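Local structure of regulatory Subunit of Protein Kinase A (cAMP-dependent) from Euglena gracilis (Euglena gracilis, 6RSX) at residues 199-207 with 260-268; 34-45 with 79-87. The protein binds cyclic AMP in two tandem cyclic nucleotide-binding domains and, as a protein kinase A regulatory subunit, probably controls the kinase's catalytic subunit. One frame throughout, in Å; residues are numbered along the deposited sequence.

Contact 1. Residues 199-207 with 260-268; sequences GEDGGSFYI and SLDRESFTA
Phe205 and Phe266 meet at an oblique tilt, ring centroids 5.0 Å apart and planes at 46°. The rim atom Phe266 CE1 lies over one face of the Phe205 ring, 3.6 Å from Phe205 CG, while Phe266 CD1 also presses on Phe205 CB. Both rings are swung opposite their own backbone nitrogens (chi1 173° and 179°), which brings a strand residue and a helix residue together on one side of the sheet. Leu261 shares that side and brings CD1 to 4.3 Å from Phe205 CD2. Beneath the side chains, Phe205 and Leu261 form an antiparallel hydrogen-bonded pair, Phe205 N to Leu261 O and Leu261 N to Phe205 O, both 2.8 Å. On the other face, Tyr206 meets Ser260 CB obliquely, its CE2 at 3.6 Å, and Ser204 pairs with Asp262. Asp262 then caps the helix: its OD1 accepts from Ser265 N at 2.8 Å, nearly straight. A water links Gly203 O to Arg263 N where strand gives way to helix. Strand 204-208 lies between 256-262 and 234-235; Phe266 also packs on Leu240 and Met241 of helix 237-242, and Tyr206 reaches strands 185-189 and 194-196.

Contact 2. Residues 34-45 with 79-87; sequences RIEKCLRGNILF and DNFYVIESG
Val83 projects from strand 80-84 into a tight apolar cluster formed by helix 34-39 and the start of helix 43-46, across the turn between them. Its two methyls divide the work: CG2, anti to the carbonyl carbon, sits 3.4 Å from Phe45 CE1, while CG1 lies 3.7 Å from Cys38 SG. Leu39 CD2 touches both methyls and also rests over the centre of the Phe45 ring. Phe45 and Phe81 meet rim to rim, planes at 26°, with Phe45 CE1 3.6 Å from Phe81 CE2; Leu44, next to Phe45 in helix 43-46, sets CD1 against Phe81 CZ. In contrast to the buried Val83, Phe45 and Phe81, Arg34 and Glu85 at the other end are partly exposed. There Arg34 grips Glu85 side-on, NE to OE2 at 2.8 Å and NH2 to OE1 at 2.9 Å, with guanidinium and carboxylate planes only 1° apart. A water bridges Arg34 O and Glu85 OE2, so Glu85 OE2 accepts from three donors: Arg34 NE, Trp137 NE1 and the water. Glu85 and Ser86 form a classic beta bulge opposite Arg135. Together these contacts seat an N-terminal helical element on the outside of a beta-roll, the layout of cyclic nucleotide-binding domains.

In the fold
Contact 2 belongs to the first cyclic nucleotide-binding domain and contact 1 to the second; in sequence, contact 2 closes before contact 1 opens. Strands 80-84 and 204-208 hold equivalent places in their four-stranded sheets, both with strand order 1-4-2-3. The contact centres are 22 Å apart, yet the segments touch across the domain boundary: Glu264 OE2 lies 3.7 Å from Gly41 CA. Arg46, just beyond residues 34-45, forms salt bridges to Asp262 and Glu264 at the same junction. Each contact approaches its own cyclic AMP: Gly202 and the side chain of Phe81, near the pocket residues but not among them, each come within about 6 Å of a bound nucleotide. Asp79 also pairs with Arg124, a residue of the first pocket.

Contact 1. Residues 199-207 with 260-268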
ATOM      1  N   GLY A 199      -4.350  -4.265  25.348  1.00 43.54           N
ATOM      2  CA  GLY A 199      -4.340  -2.983  26.007  1.00 54.94           C
ATOM      3  C   GLY A 199      -3.530  -1.906  25.308  1.00 59.65           C
ATOM      4  O   GLY A 199      -3.772  -0.721  25.557  1.00 62.49           O
ATOM      5  N   GLU A 200      -2.590  -2.272  24.436  1.00 57.16           N
ATOM      6  CA  GLU A 200      -1.790  -1.260  23.756  1.00 61.29           C
ATOM      7  C   GLU A 200      -2.477  -0.767  22.484  1.00 59.27           C
ATOM      8  O   GLU A 200      -3.341  -1.434  21.910  1.00 55.70           O
ATOM      9  CB  GLU A 200      -0.416  -1.797  23.408  1.00 59.17           C
ATOM     10  CG  GLU A 200       0.497  -1.922  24.591  1.00 70.12           C
ATOM     11  CD  GLU A 200       1.891  -2.332  24.173  1.00 83.66           C
ATOM     12  OE1 GLU A 200       2.096  -2.577  22.959  1.00 82.32           O
ATOM     13  OE2 GLU A 200       2.778  -2.404  25.053  1.00 93.03           O
ATOM     14  N   ASP A 201      -2.078   0.426  22.046  1.00 64.49           N
ATOM     15  CA  ASP A 201      -2.674   1.012  20.855  1.00 62.98           C
ATOM     16  C   ASP A 201      -2.317   0.189  19.627  1.00 60.59           C
ATOM     17  O   ASP A 201      -1.238  -0.407  19.538  1.00 63.50           O
ATOM     18  CB  ASP A 201      -2.214   2.454  20.660  1.00 69.39           C
ATOM     19  CG  ASP A 201      -2.888   3.407  21.622  1.00 77.41           C
ATOM     20  OD1 ASP A 201      -2.330   3.637  22.714  1.00 82.62           O
ATOM     21  OD2 ASP A 201      -3.985   3.905  21.295  1.00 80.77           O
ATOM     22  N   GLY A 202      -3.255   0.141  18.687  1.00 64.78           N
ATOM     23  CA  GLY A 202      -3.024  -0.579  17.451  1.00 64.92           C
ATOM     24  C   GLY A 202      -1.938   0.092  16.637  1.00 69.16           C
ATOM     25  O   GLY A 202      -1.924   1.323  16.501  1.00 70.03           O
ATOM     26  N   GLY A 203      -1.014  -0.701  16.103  1.00 58.27           N
ATOM     27  CA  GLY A 203       0.021  -0.152  15.265  1.00 54.89           C
ATOM     28  C   GLY A 203      -0.068  -0.689  13.855  1.00 50.10           C
ATOM     29  O   GLY A 203      -0.090   0.088  12.892  1.00 55.58           O
ATOM     30  N   SER A 204      -0.096  -2.014  13.716  1.00 43.95           N
ATOM     31  CA  SER A 204      -0.070  -2.651  12.408  1.00 39.94           C
ATOM     32  C   SER A 204      -1.058  -3.809  12.345  1.00 46.47           C
ATOM     33  O   SER A 204      -1.539  -4.332  13.368  1.00 41.43           O
ATOM     34  CB  SER A 204       1.338  -3.147  12.059  1.00 48.13           C
ATOM     35  OG  SER A 204       2.229  -2.053  11.971  1.00 49.19           O
ATOM     36  N   PHE A 205      -1.335  -4.200  11.106  1.00 39.47           N
ATOM     37  CA  PHE A 205      -2.196  -5.313  10.738  1.00 36.59           C
ATOM     38  C   PHE A 205      -1.313  -6.395  10.130  1.00 40.88           C
ATOM     39  O   PHE A 205      -0.417  -6.096   9.330  1.00 39.15           O
ATOM     40  CB  PHE A 205      -3.252  -4.828   9.729  1.00 37.46           C
ATOM     41  CG  PHE A 205      -4.097  -5.918   9.161  1.00 39.23           C
ATOM     42  CD1 PHE A 205      -5.015  -6.592   9.958  1.00 37.08           C
ATOM     43  CD2 PHE A 205      -3.973  -6.290   7.827  1.00 39.17           C
ATOM     44  CE1 PHE A 205      -5.808  -7.612   9.430  1.00 38.83           C
ATOM     45  CE2 PHE A 205      -4.764  -7.301   7.294  1.00 42.18           C
ATOM     46  CZ  PHE A 205      -5.689  -7.956   8.081  1.00 38.72           C
ATOM     47  N   TYR A 206      -1.550  -7.650  10.506  1.00 36.11           N
ATOM     48  CA  TYR A 206      -0.637  -8.725  10.139  1.00 33.73           C
ATOM     49  C   TYR A 206      -1.368  -9.843   9.425  1.00 36.20           C
ATOM     50  O   TYR A 206      -2.489 -10.208   9.811  1.00 37.56           O
ATOM     51  CB  TYR A 206       0.037  -9.302  11.399  1.00 40.93           C
ATOM     52  CG  TYR A 206       0.898  -8.293  12.089  1.00 39.41           C
ATOM     53  CD1 TYR A 206       0.333  -7.389  12.996  1.00 36.74           C
ATOM     54  CD2 TYR A 206       2.274  -8.219  11.812  1.00 36.90           C
ATOM     55  CE1 TYR A 206       1.153  -6.436  13.632  1.00 37.95           C
ATOM     56  CE2 TYR A 206       3.075  -7.297  12.436  1.00 40.83           C
ATOM     57  CZ  TYR A 206       2.503  -6.412  13.343  1.00 40.88           C
ATOM     58  OH  TYR A 206       3.291  -5.481  13.961  1.00 46.36           O
ATOM     59  N   ILE A 207      -0.710 -10.420   8.416  1.00 34.82           N
ATOM     60  CA  ILE A 207      -1.166 -11.653   7.776  1.00 36.29           C
ATOM     61  C   ILE A 207      -0.059 -12.687   7.919  1.00 37.69           C
ATOM     62  O   ILE A 207       1.102 -12.420   7.580  1.00 36.34           O
ATOM     63  CB  ILE A 207      -1.520 -11.443   6.284  1.00 39.39           C
ATOM     64  CG1 ILE A 207      -2.478 -10.272   6.097  1.00 37.83           C
ATOM     65  CG2 ILE A 207      -2.154 -12.710   5.702  1.00 40.63           C
ATOM     66  CD1 ILE A 207      -1.760  -8.995   5.693  1.00 41.93           C
ATOM     67  N   SER A 260       3.002  -7.244   7.080  1.00 36.47           N
ATOM     68  CA  SER A 260       2.206  -6.285   7.824  1.00 36.89           C
ATOM     69  C   SER A 260       1.872  -5.052   6.995  1.00 39.57           C
ATOM     70  O   SER A 260       2.544  -4.714   6.014  1.00 36.04           O
ATOM     71  CB  SER A 260       2.923  -5.853   9.104  1.00 42.15           C
ATOM     72  OG  SER A 260       4.094  -5.143   8.800  1.00 41.94           O
ATOM     73  N   LEU A 261       0.801  -4.387   7.417  1.00 40.37           N
ATOM     74  CA  LEU A 261       0.428  -3.059   6.947  1.00 37.37           C
ATOM     75  C   LEU A 261       0.431  -2.125   8.141  1.00 48.30           C
ATOM     76  O   LEU A 261      -0.163  -2.449   9.187  1.00 40.80           O
ATOM     77  CB  LEU A 261      -0.955  -3.056   6.301  1.00 34.53           C
ATOM     78  CG  LEU A 261      -1.201  -3.873   5.053  1.00 36.45           C
ATOM     79  CD1 LEU A 261      -2.654  -3.737   4.667  1.00 36.73           C
ATOM     80  CD2 LEU A 261      -0.254  -3.343   3.912  1.00 40.24           C
ATOM     81  N   ASP A 262       1.090  -0.973   7.996  1.00 42.06           N
ATOM     82  CA  ASP A 262       1.008  -0.003   9.082  1.00 45.69           C
ATOM     83  C   ASP A 262      -0.344   0.709   9.044  1.00 46.07           C
ATOM     84  O   ASP A 262      -1.114   0.580   8.091  1.00 47.74           O
ATOM     85  CB  ASP A 262       2.200   0.975   9.037  1.00 46.37           C
ATOM     86  CG  ASP A 262       2.134   1.975   7.878  1.00 54.57           C
ATOM     87  OD1 ASP A 262       1.069   2.163   7.252  1.00 50.62           O
ATOM     88  OD2 ASP A 262       3.190   2.585   7.587  1.00 64.01           O
ATOM     89  N   ARG A 263      -0.659   1.435  10.122  1.00 45.28           N
ATOM     90  CA  ARG A 263      -1.995   2.016  10.260  1.00 46.99           C
ATOM     91  C   ARG A 263      -2.405   2.823   9.025  1.00 46.85           C
ATOM     92  O   ARG A 263      -3.537   2.709   8.534  1.00 43.41           O
ATOM     93  CB  ARG A 263      -2.055   2.899  11.500  1.00 48.21           C
ATOM     94  CG  ARG A 263      -3.360   3.629  11.616  1.00 49.75           C
ATOM     95  CD  ARG A 263      -3.389   4.561  12.819  1.00 64.31           C
ATOM     96  NE  ARG A 263      -3.046   3.888  14.070  1.00 65.32           N
ATOM     97  CZ  ARG A 263      -3.933   3.363  14.919  1.00 79.04           C
ATOM     98  NH1 ARG A 263      -3.511   2.783  16.039  1.00 72.90           N
ATOM     99  NH2 ARG A 263      -5.239   3.412  14.655  1.00 73.27           N
ATOM    100  N   GLU A 264      -1.502   3.676   8.538  1.00 44.08           N
ATOM    101  CA  GLU A 264      -1.801   4.528   7.382  1.00 48.69           C
ATOM    102  C   GLU A 264      -2.123   3.699   6.134  1.00 40.00           C
ATOM    103  O   GLU A 264      -3.107   3.964   5.436  1.00 45.15           O
ATOM    104  CB  GLU A 264      -0.619   5.472   7.135  1.00 53.23           C
ATOM    105  CG  GLU A 264      -0.829   6.510   6.039  1.00 59.93           C
ATOM    106  CD  GLU A 264       0.429   7.360   5.758  0.08 59.46           C
ATOM    107  OE1 GLU A 264       1.552   6.961   6.121  1.00 62.49           O
ATOM    108  OE2 GLU A 264       0.304   8.443   5.159  1.00 67.60           O
ATOM    109  N   SER A 265      -1.314   2.671   5.852  1.00 46.60           N
ATOM    110  CA  SER A 265      -1.550   1.807   4.693  1.00 41.35           C
ATOM    111  C   SER A 265      -2.792   0.954   4.874  1.00 44.70           C
ATOM    112  O   SER A 265      -3.569   0.771   3.930  1.00 42.60           O
ATOM    113  CB  SER A 265      -0.350   0.888   4.459  1.00 48.53           C
ATOM    114  OG  SER A 265       0.791   1.616   4.084  1.00 54.73           O
ATOM    115  N   PHE A 266      -2.975   0.380   6.068  1.00 41.75           N
ATOM    116  CA  PHE A 266      -4.202  -0.366   6.330  1.00 42.99           C
ATOM    117  C   PHE A 266      -5.429   0.481   6.004  1.00 42.26           C
ATOM    118  O   PHE A 266      -6.320   0.064   5.251  1.00 44.39           O
ATOM    119  CB  PHE A 266      -4.221  -0.839   7.787  1.00 40.14           C
ATOM    120  CG  PHE A 266      -5.456  -1.599   8.147  1.00 40.11           C
ATOM    121  CD1 PHE A 266      -5.596  -2.920   7.762  1.00 41.07           C
ATOM    122  CD2 PHE A 266      -6.481  -0.987   8.856  1.00 43.20           C
ATOM    123  CE1 PHE A 266      -6.735  -3.635   8.092  1.00 42.93           C
ATOM    124  CE2 PHE A 266      -7.624  -1.681   9.183  1.00 44.31           C
ATOM    125  CZ  PHE A 266      -7.760  -3.010   8.800  1.00 43.71           C
ATOM    126  N   THR A 267      -5.462   1.704   6.511  1.00 44.24           N
ATOM    127  CA  THR A 267      -6.637   2.536   6.300  1.00 47.90           C
ATOM    128  C   THR A 267      -6.811   2.869   4.821  1.00 48.38           C
ATOM    129  O   THR A 267      -7.925   2.800   4.287  1.00 44.42           O
ATOM    130  CB  THR A 267      -6.522   3.797   7.174  1.00 51.78           C
ATOM    131  OG1 THR A 267      -6.476   3.400   8.553  1.00 54.54           O
ATOM    132  CG2 THR A 267      -7.710   4.710   6.986  1.00 51.78           C
ATOM    133  N   ALA A 268      -5.712   3.192   4.139  1.00 50.26           N
ATOM    134  CA  ALA A 268      -5.768   3.506   2.710  1.00 46.89           C
ATOM    135  C   ALA A 268      -6.289   2.329   1.890  1.00 47.03           C
ATOM    136  O   ALA A 268      -7.039   2.522   0.928  1.00 50.09           O
ATOM    137  CB  ALA A 268      -4.382   3.934   2.217  1.00 43.49           C
TER
HETATM  138  O   HOH W   1       1.060   2.379  12.328  1.00 59.97           O

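Contact 2. Residues 34-45 with 79-87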
ATOM      1  N   ARG A  34       9.908  20.411   0.061  1.00 37.43           N
ATOM      2  CA  ARG A  34       8.630  20.367  -0.627  1.00 40.51           C
ATOM      3  C   ARG A  34       8.342  18.988  -1.219  1.00 41.92           C
ATOM      4  O   ARG A  34       7.231  18.457  -1.079  1.00 40.42           O
ATOM      5  CB  ARG A  34       8.628  21.437  -1.707  1.00 42.00           C
ATOM      6  CG  ARG A  34       7.344  21.538  -2.411  1.00 39.22           C
ATOM      7  CD  ARG A  34       7.292  22.753  -3.331  1.00 42.10           C
ATOM      8  NE  ARG A  34       6.184  22.599  -4.280  1.00 43.10           N
ATOM      9  CZ  ARG A  34       6.106  23.223  -5.444  1.00 43.00           C
ATOM     10  NH1 ARG A  34       7.087  24.050  -5.833  1.00 48.15           N
ATOM     11  NH2 ARG A  34       5.080  22.986  -6.257  1.00 40.96           N
ATOM     12  N   ILE A  35       9.324  18.387  -1.894  1.00 39.64           N
ATOM     13  CA  ILE A  35       9.116  17.043  -2.417  1.00 37.71           C
ATOM     14  C   ILE A  35       8.874  16.056  -1.287  1.00 39.76           C
ATOM     15  O   ILE A  35       7.954  15.221  -1.350  1.00 40.13           O
ATOM     16  CB  ILE A  35      10.312  16.642  -3.306  1.00 36.31           C
ATOM     17  CG1 ILE A  35      10.299  17.502  -4.554  1.00 36.13           C
ATOM     18  CG2 ILE A  35      10.242  15.166  -3.642  1.00 40.66           C
ATOM     19  CD1 ILE A  35      11.627  17.449  -5.343  1.00 36.32           C
ATOM     20  N   GLU A  36       9.674  16.150  -0.212  1.00 40.09           N
ATOM     21  CA  GLU A  36       9.496  15.259   0.928  1.00 45.06           C
ATOM     22  C   GLU A  36       8.077  15.335   1.472  1.00 39.97           C
ATOM     23  O   GLU A  36       7.488  14.306   1.820  1.00 40.88           O
ATOM     24  CB  GLU A  36      10.496  15.598   2.035  1.00 46.51           C
ATOM     25  CG  GLU A  36      11.934  15.311   1.697  1.00 59.60           C
ATOM     26  CD  GLU A  36      12.878  15.713   2.818  1.00 74.07           C
ATOM     27  OE1 GLU A  36      12.392  16.115   3.899  1.00 81.36           O
ATOM     28  OE2 GLU A  36      14.108  15.631   2.614  1.00 81.41           O
ATOM     29  N   LYS A  37       7.512  16.543   1.551  1.00 38.23           N
ATOM     30  CA  LYS A  37       6.148  16.692   2.084  1.00 39.85           C
ATOM     31  C   LYS A  37       5.154  15.931   1.228  1.00 38.60           C
ATOM     32  O   LYS A  37       4.248  15.247   1.734  1.00 37.90           O
ATOM     33  CB  LYS A  37       5.765  18.172   2.124  1.00 53.08           C
ATOM     34  CG  LYS A  37       5.975  18.866   3.464  1.00 59.32           C
ATOM     35  CD  LYS A  37       6.173  20.376   3.269  1.00 62.81           C
ATOM     36  CE  LYS A  37       4.969  21.027   2.597  1.00 64.74           C
ATOM     37  NZ  LYS A  37       3.727  21.071   3.432  1.00 56.14           N
ATOM     38  N   CYS A  38       5.323  16.045  -0.087  1.00 40.22           N
ATOM     39  CA  CYS A  38       4.464  15.357  -1.032  1.00 39.37           C
ATOM     40  C   CYS A  38       4.652  13.838  -0.947  1.00 38.06           C
ATOM     41  O   CYS A  38       3.671  13.092  -0.926  1.00 39.93           O
ATOM     42  CB  CYS A  38       4.756  15.921  -2.431  1.00 41.57           C
ATOM     43  SG  CYS A  38       3.906  15.125  -3.777  1.00 41.64           S
ATOM     44  N   LEU A  39       5.899  13.359  -0.851  1.00 38.36           N
ATOM     45  CA  LEU A  39       6.190  11.926  -0.899  1.00 37.59           C
ATOM     46  C   LEU A  39       5.949  11.206   0.417  1.00 44.95           C
ATOM     47  O   LEU A  39       5.986   9.968   0.452  1.00 38.11           O
ATOM     48  CB  LEU A  39       7.638  11.690  -1.327  1.00 41.21           C
ATOM     49  CG  LEU A  39       8.033  12.270  -2.696  1.00 42.34           C
ATOM     50  CD1 LEU A  39       9.410  11.787  -3.045  1.00 44.08           C
ATOM     51  CD2 LEU A  39       7.058  11.910  -3.834  1.00 37.76           C
ATOM     52  N   ARG A  40       5.693  11.941   1.496  1.00 43.27           N
ATOM     53  CA  ARG A  40       5.443  11.295   2.764  1.00 45.39           C
ATOM     54  C   ARG A  40       4.239  10.375   2.595  1.00 45.34           C
ATOM     55  O   ARG A  40       3.226  10.738   1.975  1.00 54.62           O
ATOM     56  CB  ARG A  40       5.210  12.352   3.850  1.00 50.80           C
ATOM     57  CG  ARG A  40       5.202  11.826   5.284  1.00 53.17           C
ATOM     58  CD  ARG A  40       5.279  12.999   6.248  1.00 67.26           C
ATOM     59  NE  ARG A  40       6.368  13.916   5.889  1.00 69.82           N
ATOM     60  CZ  ARG A  40       6.669  15.041   6.538  1.00 77.74           C
ATOM     61  NH1 ARG A  40       5.965  15.407   7.605  1.00 83.06           N
ATOM     62  NH2 ARG A  40       7.681  15.802   6.120  1.00 77.02           N
ATOM     63  N   GLY A  41       4.368   9.162   3.081  1.00 43.41           N
ATOM     64  CA  GLY A  41       3.260   8.239   3.012  1.00 49.55           C
ATOM     65  C   GLY A  41       3.096   7.510   1.694  1.00 45.59           C
ATOM     66  O   GLY A  41       2.328   6.546   1.637  1.00 47.77           O
ATOM     67  N   ASN A  42       3.786   7.922   0.611  1.00 38.03           N
ATOM     68  CA  ASN A  42       3.739   7.103  -0.593  1.00 34.39           C
ATOM     69  C   ASN A  42       4.688   5.915  -0.422  1.00 36.28           C
ATOM     70  O   ASN A  42       5.889   6.102  -0.234  1.00 37.29           O
ATOM     71  CB  ASN A  42       4.112   7.934  -1.828  1.00 35.21           C
ATOM     72  CG  ASN A  42       4.041   7.127  -3.102  1.00 43.10           C
ATOM     73  OD1 ASN A  42       4.893   6.282  -3.321  1.00 41.98           O
ATOM     74  ND2 ASN A  42       3.027   7.381  -3.953  1.00 35.15           N
ATOM     75  N   ILE A  43       4.177   4.686  -0.542  1.00 38.32           N
ATOM     76  CA  ILE A  43       5.015   3.568  -0.129  1.00 39.61           C
ATOM     77  C   ILE A  43       6.150   3.319  -1.115  1.00 42.93           C
ATOM     78  O   ILE A  43       7.223   2.861  -0.711  1.00 46.30           O
ATOM     79  CB  ILE A  43       4.204   2.281   0.098  1.00 52.35           C
ATOM     80  CG1 ILE A  43       5.091   1.234   0.788  1.00 60.35           C
ATOM     81  CG2 ILE A  43       3.683   1.719  -1.176  1.00 46.50           C
ATOM     82  CD1 ILE A  43       5.528   1.618   2.223  1.00 60.93           C
ATOM     83  N   LEU A  44       5.970   3.653  -2.398  1.00 40.69           N
ATOM     84  CA  LEU A  44       7.047   3.388  -3.359  1.00 40.58           C
ATOM     85  C   LEU A  44       8.296   4.184  -3.034  1.00 46.48           C
ATOM     86  O   LEU A  44       9.409   3.694  -3.237  1.00 48.22           O
ATOM     87  CB  LEU A  44       6.591   3.683  -4.778  1.00 38.24           C
ATOM     88  CG  LEU A  44       5.493   2.759  -5.261  1.00 42.41           C
ATOM     89  CD1 LEU A  44       5.012   3.202  -6.626  1.00 48.72           C
ATOM     90  CD2 LEU A  44       5.990   1.305  -5.303  1.00 48.55           C
ATOM     91  N   PHE A  45       8.145   5.397  -2.509  1.00 49.57           N
ATOM     92  CA  PHE A  45       9.312   6.202  -2.187  1.00 47.87           C
ATOM     93  C   PHE A  45       9.824   5.954  -0.786  1.00 53.53           C
ATOM     94  O   PHE A  45      11.024   6.105  -0.548  1.00 52.38           O
ATOM     95  CB  PHE A  45       9.003   7.690  -2.383  1.00 46.67           C
ATOM     96  CG  PHE A  45       8.795   8.080  -3.811  1.00 46.88           C
ATOM     97  CD1 PHE A  45       7.538   8.001  -4.404  1.00 43.48           C
ATOM     98  CD2 PHE A  45       9.870   8.515  -4.587  1.00 38.53           C
ATOM     99  CE1 PHE A  45       7.348   8.356  -5.729  1.00 45.16           C
ATOM    100  CE2 PHE A  45       9.682   8.891  -5.904  1.00 41.23           C
ATOM    101  CZ  PHE A  45       8.427   8.795  -6.487  1.00 46.64           C
ATOM    102  N   ASP A  79       5.787   7.899 -20.619  1.00 32.98           N
ATOM    103  CA  ASP A  79       6.912   8.832 -20.502  1.00 34.95           C
ATOM    104  C   ASP A  79       7.313   9.015 -19.045  1.00 40.97           C
ATOM    105  O   ASP A  79       8.440   8.681 -18.676  1.00 34.55           O
ATOM    106  CB  ASP A  79       6.627  10.202 -21.150  1.00 38.21           C
ATOM    107  CG  ASP A  79       5.242  10.793 -20.809  1.00 47.14           C
ATOM    108  OD1 ASP A  79       4.516  10.341 -19.873  1.00 38.84           O
ATOM    109  OD2 ASP A  79       4.879  11.778 -21.500  1.00 45.01           O
ATOM    110  N   ASN A  80       6.387   9.477 -18.193  1.00 31.05           N
ATOM    111  CA  ASN A  80       6.730   9.845 -16.822  1.00 33.24           C
ATOM    112  C   ASN A  80       5.971   9.023 -15.782  1.00 31.41           C
ATOM    113  O   ASN A  80       4.978   8.352 -16.077  1.00 30.28           O
ATOM    114  CB  ASN A  80       6.421  11.329 -16.562  1.00 34.87           C
ATOM    115  CG  ASN A  80       7.173  12.272 -17.506  1.00 37.15           C
ATOM    116  OD1 ASN A  80       8.378  12.135 -17.740  1.00 35.64           O
ATOM    117  ND2 ASN A  80       6.450  13.255 -18.035  1.00 37.17           N
ATOM    118  N   PHE A  81       6.502   9.060 -14.561  1.00 27.96           N
ATOM    119  CA  PHE A  81       5.837   8.588 -13.356  1.00 29.59           C
ATOM    120  C   PHE A  81       5.489   9.801 -12.488  1.00 32.35           C
ATOM    121  O   PHE A  81       6.298  10.735 -12.373  1.00 33.05           O
ATOM    122  CB  PHE A  81       6.770   7.616 -12.627  1.00 30.20           C
ATOM    123  CG  PHE A  81       6.268   7.164 -11.294  1.00 31.24           C
ATOM    124  CD1 PHE A  81       5.209   6.296 -11.201  1.00 31.06           C
ATOM    125  CD2 PHE A  81       6.983   7.463 -10.170  1.00 36.68           C
ATOM    126  CE1 PHE A  81       4.754   5.811  -9.926  1.00 33.09           C
ATOM    127  CE2 PHE A  81       6.551   6.993  -8.910  1.00 41.58           C
ATOM    128  CZ  PHE A  81       5.467   6.142  -8.812  1.00 34.39           C
ATOM    129  N   TYR A  82       4.276   9.817 -11.906  1.00 28.55           N
ATOM    130  CA  TYR A  82       3.766  11.024 -11.263  1.00 30.73           C
ATOM    131  C   TYR A  82       3.373  10.767  -9.813  1.00 29.92           C
ATOM    132  O   TYR A  82       2.884   9.681  -9.472  1.00 27.26           O
ATOM    133  CB  TYR A  82       2.508  11.575 -11.989  1.00 29.20           C
ATOM    134  CG  TYR A  82       2.781  12.001 -13.427  1.00 30.97           C
ATOM    135  CD1 TYR A  82       3.251  13.276 -13.701  1.00 33.73           C
ATOM    136  CD2 TYR A  82       2.491  11.145 -14.499  1.00 32.77           C
ATOM    137  CE1 TYR A  82       3.484  13.701 -15.013  1.00 35.94           C
ATOM    138  CE2 TYR A  82       2.727  11.548 -15.812  1.00 29.64           C
ATOM    139  CZ  TYR A  82       3.205  12.831 -16.062  1.00 34.42           C
ATOM    140  OH  TYR A  82       3.420  13.269 -17.338  1.00 36.69           O
ATOM    141  N   VAL A  83       3.571  11.787  -8.974  1.00 26.64           N
ATOM    142  CA  VAL A  83       2.933  11.836  -7.638  1.00 26.11           C
ATOM    143  C   VAL A  83       2.116  13.117  -7.540  1.00 27.61           C
ATOM    144  O   VAL A  83       2.592  14.201  -7.870  1.00 29.71           O
ATOM    145  CB  VAL A  83       3.975  11.768  -6.493  1.00 33.68           C
ATOM    146  CG1 VAL A  83       3.280  11.689  -5.092  1.00 31.74           C
ATOM    147  CG2 VAL A  83       4.929  10.584  -6.663  1.00 35.71           C
ATOM    148  N   ILE A  84       0.886  13.014  -7.020  1.00 30.19           N
ATOM    149  CA  ILE A  84       0.038  14.188  -6.891  1.00 30.78           C
ATOM    150  C   ILE A  84       0.507  15.026  -5.700  1.00 29.92           C
ATOM    151  O   ILE A  84       0.664  14.510  -4.586  1.00 31.56           O
ATOM    152  CB  ILE A  84      -1.431  13.770  -6.701  1.00 30.84           C
ATOM    153  CG1 ILE A  84      -1.942  13.038  -7.967  1.00 30.53           C
ATOM    154  CG2 ILE A  84      -2.255  15.024  -6.430  1.00 30.24           C
ATOM    155  CD1 ILE A  84      -3.407  12.495  -7.839  1.00 31.88           C
ATOM    156  N   GLU A  85       0.683  16.326  -5.923  1.00 29.01           N
ATOM    157  CA  GLU A  85       0.934  17.269  -4.844  1.00 31.40           C
ATOM    158  C   GLU A  85      -0.368  17.936  -4.388  1.00 31.70           C
ATOM    159  O   GLU A  85      -0.655  17.969  -3.183  1.00 34.77           O
ATOM    160  CB  GLU A  85       1.943  18.335  -5.295  1.00 33.81           C
ATOM    161  CG  GLU A  85       2.304  19.305  -4.142  1.00 36.73           C
ATOM    162  CD  GLU A  85       3.405  20.283  -4.603  1.00 42.71           C
ATOM    163  OE1 GLU A  85       3.307  20.803  -5.741  1.00 42.18           O
ATOM    164  OE2 GLU A  85       4.396  20.447  -3.860  1.00 37.84           O
ATOM    165  N   SER A  86      -1.179  18.420  -5.338  1.00 32.28           N
ATOM    166  CA  SER A  86      -2.459  19.089  -5.052  1.00 33.13           C
ATOM    167  C   SER A  86      -3.510  18.607  -6.033  1.00 32.70           C
ATOM    168  O   SER A  86      -3.202  18.288  -7.190  1.00 29.68           O
ATOM    169  CB  SER A  86      -2.404  20.604  -5.264  1.00 37.53           C
ATOM    170  OG  SER A  86      -1.220  21.181  -4.804  1.00 43.57           O
ATOM    171  N   GLY A  87      -4.774  18.601  -5.587  1.00 32.19           N
ATOM    172  CA  GLY A  87      -5.872  18.300  -6.473  1.00 29.59           C
ATOM    173  C   GLY A  87      -6.209  16.829  -6.442  1.00 27.82           C
ATOM    174  O   GLY A  87      -5.567  16.023  -5.779  1.00 30.15           O
TER
HETATM  175  O   HOH W   2       4.594  19.595  -1.326  1.00 38.90           O